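Local coordinates for kynurenine formamidase (Bacillus anthracis, PDB 4CO9), which catalyses the zinc-dependent hydrolysis of N-formyl-L-kynurenine to L-kynurenine and formate, the second step of tryptophan degradation by the kynurenine pathway, at residues 107-115 and 179-189. Numbering follows the deposited sequence. Where two conformers were deposited one is given.
Sequences ERLLLRTSS and LDHVADGDYEL
Arg112 lays its aliphatic stem over Leu179, Arg112 CG lying 3.9 Å from Leu179 CB, and turns its guanidinium group into the loop that leads to strand 185-190. The chain runs straight from the backbone, then bends at chi3 (-58°), which brings the edge of the guanidinium to three acceptors, two of them backbone carbonyls. Arg112 NE gives a nearly straight bond (166°) to Leu179 O at 3.0 Å, approaching from above the carbonyl plane; Val182 N, closing the type I turn 179-182, reaches the same oxygen from the opposite face. Arg112 NH2 bonds Val182 O at 2.6 Å, tilted from that carbonyl's plane. The outer end grips a single carboxylate oxygen: Asp184 OD1 lies in the guanidinium plane, met by Arg112 NH1 on the syn side at 2.6 Å and by Arg112 NH2 on the anti side at 3.0 Å, both somewhat out of the carboxylate plane. NH1 also forms a salt bridge with Asp86, so two carboxylates probably balance this buried charge and fix its rotation. Nearby, Ser114 OG donates to Asp180 OD1 (2.9 Å). Two residues earlier on strand 108-112, Leu110 meets Leu179 CD1 through CB and Leu189 CD2 through CD2, the latter at 4.2 Å. Strand 81-86 separates strands 108-112 and 185-190, so the segments share no backbone-to-backbone pairing: a buried arginine ties one strand's end to the turn and loop preceding another, in the central mixed sheet of this cyclase-family fold.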
loop_
_atom_site.group_PDB
_atom_site.type_symbol
_atom_site.label_atom_id
_atom_site.label_comp_id
_atom_site.label_asym_id
_atom_site.label_seq_id
_atom_site.Cartn_x
_atom_site.Cartn_y
_atom_site.Cartn_z
ATOM N N GLU C 107 -20.619 -1.862 -5.803
ATOM C CA GLU C 107 -19.848 -2.797 -4.961
ATOM C C GLU C 107 -19.030 -2.072 -3.872
ATOM O O GLU C 107 -18.694 -2.657 -2.842
ATOM C CB GLU C 107 -18.898 -3.626 -5.841
ATOM C CG GLU C 107 -19.502 -4.504 -6.954
ATOM C CD GLU C 107 -18.475 -4.860 -8.025
ATOM O OE1 GLU C 107 -17.277 -5.054 -7.700
ATOM O OE2 GLU C 107 -18.861 -4.930 -9.208
ATOM N N ARG C 108 -18.671 -0.815 -4.117
ATOM C CA ARG C 108 -17.829 -0.034 -3.203
ATOM C C ARG C 108 -18.361 1.382 -3.196
ATOM O O ARG C 108 -18.674 1.910 -4.250
ATOM C CB ARG C 108 -16.375 -0.029 -3.680
ATOM C CG ARG C 108 -15.751 -1.406 -3.777
ATOM C CD ARG C 108 -14.417 -1.464 -4.495
ATOM N NE ARG C 108 -14.100 -2.878 -4.672
ATOM C CZ ARG C 108 -14.636 -3.663 -5.602
ATOM N NH1 ARG C 108 -15.475 -3.179 -6.521
ATOM N NH2 ARG C 108 -14.309 -4.950 -5.627
ATOM N N LEU C 109 -18.462 1.990 -2.018
ATOM C CA LEU C 109 -19.061 3.306 -1.898
ATOM C C LEU C 109 -18.206 4.215 -1.041
ATOM O O LEU C 109 -17.863 3.854 0.084
ATOM C CB LEU C 109 -20.460 3.170 -1.288
ATOM C CG LEU C 109 -21.274 4.441 -1.108
ATOM C CD1 LEU C 109 -21.638 5.018 -2.470
ATOM C CD2 LEU C 109 -22.542 4.150 -0.318
ATOM N N LEU C 110 -17.823 5.365 -1.595
ATOM C CA LEU C 110 -17.087 6.391 -0.846
ATOM C C LEU C 110 -18.002 7.555 -0.546
ATOM O O LEU C 110 -18.696 8.057 -1.438
ATOM C CB LEU C 110 -15.859 6.880 -1.614
ATOM C CG LEU C 110 -14.910 5.815 -2.149
ATOM C CD1 LEU C 110 -13.710 6.427 -2.847
ATOM C CD2 LEU C 110 -14.451 4.868 -1.048
ATOM N N LEU C 111 -17.985 7.990 0.711
ATOM C CA LEU C 111 -18.831 9.062 1.203
ATOM C C LEU C 111 -18.015 10.324 1.449
ATOM O O LEU C 111 -17.113 10.329 2.290
ATOM C CB LEU C 111 -19.511 8.631 2.504
ATOM C CG LEU C 111 -20.263 7.308 2.520
ATOM C CD1 LEU C 111 -20.913 7.077 3.879
ATOM C CD2 LEU C 111 -21.324 7.285 1.437
ATOM N N ARG C 112 -18.321 11.384 0.699
ATOM C CA ARG C 112 -17.741 12.694 0.934
ATOM C C ARG C 112 -18.597 13.463 1.941
ATOM O O ARG C 112 -19.691 13.918 1.608
ATOM C CB ARG C 112 -17.632 13.513 -0.368
ATOM C CG ARG C 112 -16.758 14.751 -0.214
ATOM C CD ARG C 112 -16.854 15.770 -1.356
ATOM N NE ARG C 112 -16.520 15.205 -2.664
ATOM C CZ ARG C 112 -17.412 14.662 -3.485
ATOM N NH1 ARG C 112 -18.713 14.643 -3.169
ATOM N NH2 ARG C 112 -17.011 14.146 -4.631
ATOM N N THR C 113 -18.119 13.561 3.176
ATOM C CA THR C 113 -18.779 14.389 4.186
ATOM C C THR C 113 -18.293 15.827 4.097
ATOM O O THR C 113 -19.008 16.736 4.486
ATOM C CB THR C 113 -18.529 13.891 5.629
ATOM O OG1 THR C 113 -17.175 14.158 6.005
ATOM C CG2 THR C 113 -18.838 12.409 5.775
ATOM N N SER C 114 -17.074 16.017 3.595
ATOM C CA SER C 114 -16.407 17.316 3.574
ATOM C C SER C 114 -16.445 17.988 4.939
ATOM O O SER C 114 -16.503 19.213 5.027
ATOM C CB SER C 114 -17.030 18.238 2.517
ATOM O OG SER C 114 -16.949 17.652 1.219
ATOM N N SER C 115 -16.431 17.186 6.001
ATOM C CA SER C 115 -16.618 17.709 7.355
ATOM C C SER C 115 -15.313 18.205 7.966
ATOM O O SER C 115 -15.321 19.127 8.782
ATOM C CB SER C 115 -17.268 16.684 8.250
ATOM O OG SER C 115 -17.369 17.181 9.573
ATOM N N LEU C 179 -11.350 13.541 -0.640
ATOM C CA LEU C 179 -12.294 13.570 -1.744
ATOM C C LEU C 179 -12.723 14.967 -2.205
ATOM O O LEU C 179 -13.533 15.076 -3.112
ATOM C CB LEU C 179 -13.548 12.764 -1.363
ATOM C CG LEU C 179 -13.376 11.288 -1.020
ATOM C CD1 LEU C 179 -14.719 10.700 -0.613
ATOM C CD2 LEU C 179 -12.768 10.502 -2.173
ATOM N N ASP C 180 -12.193 16.031 -1.618
ATOM C CA ASP C 180 -12.669 17.371 -2.003
ATOM C C ASP C 180 -12.239 17.785 -3.423
ATOM O O ASP C 180 -12.898 18.606 -4.039
ATOM C CB ASP C 180 -12.326 18.421 -0.945
ATOM C CG ASP C 180 -13.399 18.525 0.148
ATOM O OD1 ASP C 180 -14.185 17.560 0.361
ATOM O OD2 ASP C 180 -13.461 19.590 0.795
ATOM N N HIS C 181 -11.208 17.135 -3.961
ATOM C CA HIS C 181 -10.713 17.427 -5.297
ATOM C C HIS C 181 -11.278 16.491 -6.376
ATOM O O HIS C 181 -10.854 16.554 -7.511
ATOM C CB HIS C 181 -9.184 17.401 -5.330
ATOM C CG HIS C 181 -8.586 16.064 -5.007
ATOM N ND1 HIS C 181 -8.574 15.543 -3.731
ATOM C CD2 HIS C 181 -7.977 15.145 -5.794
ATOM C CE1 HIS C 181 -8.004 14.353 -3.747
ATOM N NE2 HIS C 181 -7.623 14.090 -4.985
ATOM N N VAL C 182 -12.230 15.632 -6.028
ATOM C CA VAL C 182 -12.809 14.718 -6.999
ATOM C C VAL C 182 -14.326 14.854 -7.059
ATOM O O VAL C 182 -15.003 15.093 -6.057
ATOM C CB VAL C 182 -12.408 13.242 -6.736
ATOM C CG1 VAL C 182 -10.901 13.121 -6.593
ATOM C CG2 VAL C 182 -13.108 12.683 -5.516
ATOM N N ALA C 183 -14.853 14.670 -8.257
ATOM C CA ALA C 183 -16.277 14.805 -8.494
ATOM C C ALA C 183 -16.997 13.527 -8.118
ATOM O O ALA C 183 -16.402 12.432 -8.103
ATOM C CB ALA C 183 -16.519 15.134 -9.963
ATOM N N ASP C 184 -18.295 13.656 -7.847
ATOM C CA ASP C 184 -19.148 12.496 -7.647
ATOM C C ASP C 184 -19.154 11.638 -8.891
ATOM O O ASP C 184 -18.954 12.135 -10.000
ATOM C CB ASP C 184 -20.590 12.916 -7.357
ATOM C CG ASP C 184 -20.751 13.612 -6.032
ATOM O OD1 ASP C 184 -19.887 13.479 -5.144
ATOM O OD2 ASP C 184 -21.800 14.260 -5.846
ATOM N N GLY C 185 -19.412 10.350 -8.724
ATOM C CA GLY C 185 -19.575 9.479 -9.868
ATOM C C GLY C 185 -18.868 8.158 -9.722
ATOM O O GLY C 185 -18.565 7.710 -8.607
ATOM N N ASP C 186 -18.595 7.547 -10.871
ATOM C CA ASP C 186 -18.072 6.210 -10.934
ATOM C C ASP C 186 -16.597 6.186 -11.265
ATOM O O ASP C 186 -16.129 6.895 -12.158
ATOM C CB ASP C 186 -18.844 5.389 -11.957
ATOM C CG ASP C 186 -20.215 4.994 -11.451
ATOM O OD1 ASP C 186 -20.393 4.817 -10.218
ATOM O OD2 ASP C 186 -21.105 4.844 -12.288
ATOM N N TYR C 187 -15.878 5.347 -10.534
ATOM C CA TYR C 187 -14.454 5.229 -10.675
ATOM C C TYR C 187 -14.064 3.784 -10.484
ATOM O O TYR C 187 -14.879 2.953 -10.068
ATOM C CB TYR C 187 -13.754 6.049 -9.595
ATOM C CG TYR C 187 -13.996 7.527 -9.647
ATOM C CD1 TYR C 187 -15.158 8.087 -9.107
ATOM C CD2 TYR C 187 -13.049 8.381 -10.194
ATOM C CE1 TYR C 187 -15.360 9.453 -9.132
ATOM C CE2 TYR C 187 -13.248 9.741 -10.235
ATOM C CZ TYR C 187 -14.394 10.275 -9.698
ATOM O OH TYR C 187 -14.581 11.633 -9.762
ATOM N N GLU C 188 -12.809 3.488 -10.784
ATOM C CA GLU C 188 -12.166 2.287 -10.288
ATOM C C GLU C 188 -11.336 2.706 -9.083
ATOM O O GLU C 188 -10.672 3.737 -9.123
ATOM C CB GLU C 188 -11.306 1.648 -11.377
ATOM C CG GLU C 188 -12.139 0.982 -12.472
ATOM C CD GLU C 188 -12.493 -0.454 -12.163
ATOM O OE1 GLU C 188 -12.250 -0.887 -11.037
ATOM O OE2 GLU C 188 -13.069 -1.147 -13.026
ATOM N N LEU C 189 -11.434 1.941 -7.998
ATOM C CA LEU C 189 -10.706 2.227 -6.750
ATOM C C LEU C 189 -9.612 1.189 -6.552
ATOM O O LEU C 189 -9.796 0.020 -6.872
ATOM C CB LEU C 189 -11.648 2.153 -5.543
ATOM C CG LEU C 189 -11.057 2.245 -4.126
ATOM C CD1 LEU C 189 -10.421 3.599 -3.852
ATOM C CD2 LEU C 189 -12.146 1.968 -3.092
#